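Core protein P7 (Pseudomonas phage phi12, PDB 2Q82) is a structural component of the inner core of a bacteriophage particle, where it probably supports capsid assembly and RNA packaging. Local coordinates at residues Gln21-Gly33 and Val83-Ser97. Numbering follows the deposited sequence.
Sequences QYETSLMVMSHNG and VNIIRVVDVPGQQPS
The middle strand 25-30 of the five-stranded sheet pairs in parallel with its neighbour 84-89, and their C-terminal loops remain joined beyond it. Leu26 and Val28 each give an N-H to, and take one at their O from, strand 84-89; Leu26 N to Asn84 O (2.8 Å) runs almost straight at the carbonyl. On one face the beta-branched Val28 sets its CG2 methyl 3.5 Å from Ile85 CG2. On the other, the flexible selenomethionine Met27 lies alongside Ile86, its CE 3.7 Å from Ile86 CD1; on the same face Val88 meets Met112 of helix 112-127.

Past Val88 the strands part, and a water bridges Ser30 N and Val88 O. Gln94, CG anti to the backbone N (chi1 -177°), reaches with an extended chain to strand 25-30. Its amide both donates and accepts, serving strand and turn together: NE2 to Ser30 O (2.9 Å), OE1 from Val91 N. His31 accepts Gln95 N at ND1 in the ring plane (2.8 Å) while NE2 donates to Asp34 O. Ser30 OG, also bonded to Asp101, receives the N-H of Ser97, N-cap of helix 98-103. An all-parallel sheet with intervening helices, ordered 2-3-1-4-5, marks an open alpha/beta fold; this pair joins its first and fourth strands.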
# COMPACT_ATOMS: atom_id res chain seq x y z
N GLN A 21 18.10 6.33 -7.41
CA GLN A 21 17.18 6.28 -6.29
C GLN A 21 15.87 7.03 -6.52
O GLN A 21 14.82 6.57 -6.09
CB GLN A 21 17.85 6.69 -4.99
CG GLN A 21 18.19 8.15 -4.88
CD GLN A 21 18.64 8.53 -3.49
OE1 GLN A 21 17.85 8.99 -2.67
NE2 GLN A 21 19.92 8.34 -3.22
N TYR A 22 15.92 8.17 -7.20
CA TYR A 22 14.70 8.80 -7.70
C TYR A 22 13.89 7.76 -8.45
O TYR A 22 12.71 7.58 -8.20
CB TYR A 22 15.01 9.95 -8.67
CG TYR A 22 15.84 11.08 -8.10
CD1 TYR A 22 15.97 11.26 -6.74
CD2 TYR A 22 16.49 11.96 -8.95
CE1 TYR A 22 16.73 12.29 -6.23
CE2 TYR A 22 17.24 12.99 -8.45
CZ TYR A 22 17.36 13.15 -7.10
OH TYR A 22 18.12 14.19 -6.61
N GLU A 23 14.55 7.10 -9.39
CA GLU A 23 13.89 6.15 -10.29
C GLU A 23 13.05 5.06 -9.63
O GLU A 23 12.07 4.60 -10.19
CB GLU A 23 14.91 5.43 -11.14
CG GLU A 23 15.56 6.21 -12.25
CD GLU A 23 16.73 5.42 -12.81
OE1 GLU A 23 16.77 4.20 -12.56
OE2 GLU A 23 17.59 6.02 -13.49
N THR A 24 13.52 4.61 -8.49
CA THR A 24 12.85 3.54 -7.78
C THR A 24 12.15 3.96 -6.49
O THR A 24 11.92 3.13 -5.60
CB THR A 24 13.82 2.44 -7.38
OG1 THR A 24 14.87 3.03 -6.62
CG2 THR A 24 14.41 1.78 -8.56
N SER A 25 11.86 5.25 -6.34
CA SER A 25 11.17 5.70 -5.14
C SER A 25 9.92 6.48 -5.50
O SER A 25 9.74 6.94 -6.61
CB SER A 25 12.03 6.62 -4.29
OG SER A 25 13.32 6.10 -4.06
N LEU A 26 9.07 6.63 -4.50
CA LEU A 26 7.86 7.38 -4.68
C LEU A 26 8.04 8.73 -4.02
O LEU A 26 8.36 8.79 -2.84
CB LEU A 26 6.69 6.65 -4.03
CG LEU A 26 5.44 7.52 -3.94
CD1 LEU A 26 4.87 7.76 -5.32
CD2 LEU A 26 4.41 6.86 -3.07
N MSE A 27 7.88 9.83 -4.76
CA MSE A 27 8.00 11.10 -4.06
C MSE A 27 6.69 11.40 -3.44
O MSE A 27 5.62 11.20 -4.01
CB MSE A 27 8.28 12.32 -4.92
CG MSE A 27 9.01 12.16 -6.17
SE MSE A 27 10.85 12.10 -5.85
CE MSE A 27 10.78 10.21 -5.91
N VAL A 28 6.82 12.01 -2.27
CA VAL A 28 5.71 12.38 -1.46
C VAL A 28 5.75 13.85 -1.12
O VAL A 28 6.73 14.35 -0.58
CB VAL A 28 5.76 11.55 -0.22
CG1 VAL A 28 4.94 12.16 0.85
CG2 VAL A 28 5.28 10.16 -0.55
N MSE A 29 4.65 14.52 -1.40
CA MSE A 29 4.58 15.95 -1.18
C MSE A 29 3.47 16.42 -0.24
O MSE A 29 2.29 16.20 -0.50
CB MSE A 29 4.43 16.62 -2.54
CG MSE A 29 4.14 18.09 -2.50
SE MSE A 29 3.52 18.78 -4.23
CE MSE A 29 3.35 20.64 -3.66
N SER A 30 3.86 17.09 0.85
CA SER A 30 2.90 17.63 1.81
C SER A 30 2.30 18.88 1.20
O SER A 30 3.01 19.86 0.93
CB SER A 30 3.57 18.01 3.11
OG SER A 30 2.64 18.63 3.98
N HIS A 31 0.98 18.87 1.02
CA HIS A 31 0.34 20.00 0.37
C HIS A 31 -1.19 19.95 0.38
O HIS A 31 -1.78 18.92 0.07
CB HIS A 31 0.84 20.04 -1.07
CG HIS A 31 0.18 21.06 -1.93
ND1 HIS A 31 0.48 22.41 -1.86
CD2 HIS A 31 -0.74 20.94 -2.90
CE1 HIS A 31 -0.23 23.06 -2.75
NE2 HIS A 31 -0.99 22.19 -3.41
N ASN A 32 -1.80 21.08 0.74
CA ASN A 32 -3.25 21.22 0.75
C ASN A 32 -3.57 22.19 -0.36
O ASN A 32 -2.89 23.20 -0.50
CB ASN A 32 -3.75 21.85 2.04
CG ASN A 32 -3.74 20.90 3.19
OD1 ASN A 32 -4.26 19.80 3.09
ND2 ASN A 32 -3.15 21.32 4.29
N GLY A 33 -4.60 21.91 -1.15
CA GLY A 33 -4.92 22.83 -2.22
C GLY A 33 -4.81 22.15 -3.55
O GLY A 33 -4.64 20.93 -3.60
N VAL A 83 8.09 0.32 -0.81
CA VAL A 83 8.76 1.17 -1.78
C VAL A 83 9.37 2.33 -1.03
O VAL A 83 8.83 2.78 -0.03
CB VAL A 83 7.77 1.68 -2.84
CG1 VAL A 83 6.68 2.48 -2.19
CG2 VAL A 83 8.50 2.52 -3.85
N ASN A 84 10.52 2.80 -1.50
CA ASN A 84 11.20 3.90 -0.87
C ASN A 84 10.39 5.18 -1.03
O ASN A 84 9.88 5.45 -2.09
CB ASN A 84 12.56 4.13 -1.49
CG ASN A 84 13.43 4.98 -0.61
OD1 ASN A 84 14.11 5.90 -1.08
ND2 ASN A 84 13.42 4.68 0.68
N ILE A 85 10.32 5.96 0.04
CA ILE A 85 9.58 7.20 0.02
C ILE A 85 10.55 8.34 0.17
O ILE A 85 11.42 8.34 1.02
CB ILE A 85 8.61 7.27 1.17
CG1 ILE A 85 7.61 6.14 1.05
CG2 ILE A 85 7.93 8.63 1.22
CD1 ILE A 85 8.07 4.93 1.65
N ILE A 86 10.37 9.35 -0.68
CA ILE A 86 11.22 10.50 -0.63
C ILE A 86 10.31 11.69 -0.38
O ILE A 86 9.41 11.96 -1.18
CB ILE A 86 11.93 10.71 -1.96
CG1 ILE A 86 13.00 9.63 -2.16
CG2 ILE A 86 12.51 12.08 -2.00
CD1 ILE A 86 13.52 9.52 -3.59
N ARG A 87 10.54 12.40 0.71
CA ARG A 87 9.71 13.55 1.03
C ARG A 87 10.23 14.78 0.30
O ARG A 87 11.38 15.17 0.48
CB ARG A 87 9.75 13.79 2.52
CG ARG A 87 9.02 15.01 2.96
CD ARG A 87 9.17 15.11 4.45
NE ARG A 87 8.67 16.38 4.93
CZ ARG A 87 8.91 16.86 6.14
NH1 ARG A 87 9.65 16.17 7.00
NH2 ARG A 87 8.42 18.04 6.49
N VAL A 88 9.38 15.40 -0.51
CA VAL A 88 9.85 16.56 -1.25
C VAL A 88 9.29 17.90 -0.84
O VAL A 88 8.12 18.05 -0.46
CB VAL A 88 9.63 16.42 -2.76
CG1 VAL A 88 10.38 15.21 -3.26
CG2 VAL A 88 8.15 16.32 -3.08
N VAL A 89 10.16 18.89 -0.93
CA VAL A 89 9.82 20.25 -0.60
C VAL A 89 10.31 21.19 -1.68
O VAL A 89 10.95 20.78 -2.64
CB VAL A 89 10.43 20.67 0.73
CG1 VAL A 89 9.78 19.88 1.86
CG2 VAL A 89 11.94 20.45 0.72
N ASP A 90 10.00 22.46 -1.49
CA ASP A 90 10.38 23.51 -2.39
C ASP A 90 9.72 23.39 -3.74
O ASP A 90 10.27 23.81 -4.74
CB ASP A 90 11.89 23.56 -2.58
CG ASP A 90 12.63 23.94 -1.32
OD1 ASP A 90 12.04 24.64 -0.47
OD2 ASP A 90 13.80 23.54 -1.18
N VAL A 91 8.54 22.77 -3.77
CA VAL A 91 7.81 22.67 -5.03
C VAL A 91 7.16 24.04 -5.15
O VAL A 91 6.52 24.51 -4.22
CB VAL A 91 6.75 21.58 -4.98
CG1 VAL A 91 5.94 21.63 -6.26
CG2 VAL A 91 7.42 20.21 -4.83
N PRO A 92 7.30 24.68 -6.31
CA PRO A 92 6.68 26.00 -6.45
C PRO A 92 5.21 25.98 -6.19
O PRO A 92 4.50 25.20 -6.81
CB PRO A 92 7.02 26.41 -7.88
CG PRO A 92 8.12 25.58 -8.26
CD PRO A 92 8.04 24.30 -7.52
N GLY A 93 4.74 26.83 -5.28
CA GLY A 93 3.32 26.89 -4.97
C GLY A 93 2.90 25.96 -3.86
O GLY A 93 1.74 25.93 -3.47
N GLN A 94 3.85 25.18 -3.34
CA GLN A 94 3.54 24.24 -2.27
C GLN A 94 2.99 24.91 -1.01
O GLN A 94 3.54 25.90 -0.54
CB GLN A 94 4.78 23.43 -1.95
CG GLN A 94 4.59 22.35 -0.89
CD GLN A 94 5.80 21.44 -0.79
OE1 GLN A 94 6.84 21.70 -1.41
NE2 GLN A 94 5.68 20.37 -0.01
N GLN A 95 1.90 24.36 -0.48
CA GLN A 95 1.26 24.86 0.76
C GLN A 95 1.17 23.66 1.68
O GLN A 95 0.13 23.01 1.76
CB GLN A 95 -0.14 25.35 0.51
CG GLN A 95 -0.23 26.34 -0.58
CD GLN A 95 -1.60 26.95 -0.66
OE1 GLN A 95 -2.57 26.30 -1.05
NE2 GLN A 95 -1.70 28.22 -0.26
N PRO A 96 2.25 23.38 2.40
CA PRO A 96 2.34 22.26 3.33
C PRO A 96 1.27 22.12 4.37
O PRO A 96 0.81 23.10 4.97
CB PRO A 96 3.69 22.47 3.99
CG PRO A 96 4.47 23.22 3.01
CD PRO A 96 3.49 24.17 2.40
N SER A 97 0.93 20.86 4.61
CA SER A 97 -0.03 20.50 5.63
C SER A 97 0.82 20.25 6.86
O SER A 97 1.73 19.43 6.85
CB SER A 97 -0.75 19.22 5.27
OG SER A 97 -1.19 18.56 6.45
O HOH W 1 12.06 1.41 -3.47
O HOH W 2 6.46 17.56 1.69
O HOH W 3 -1.73 24.29 4.55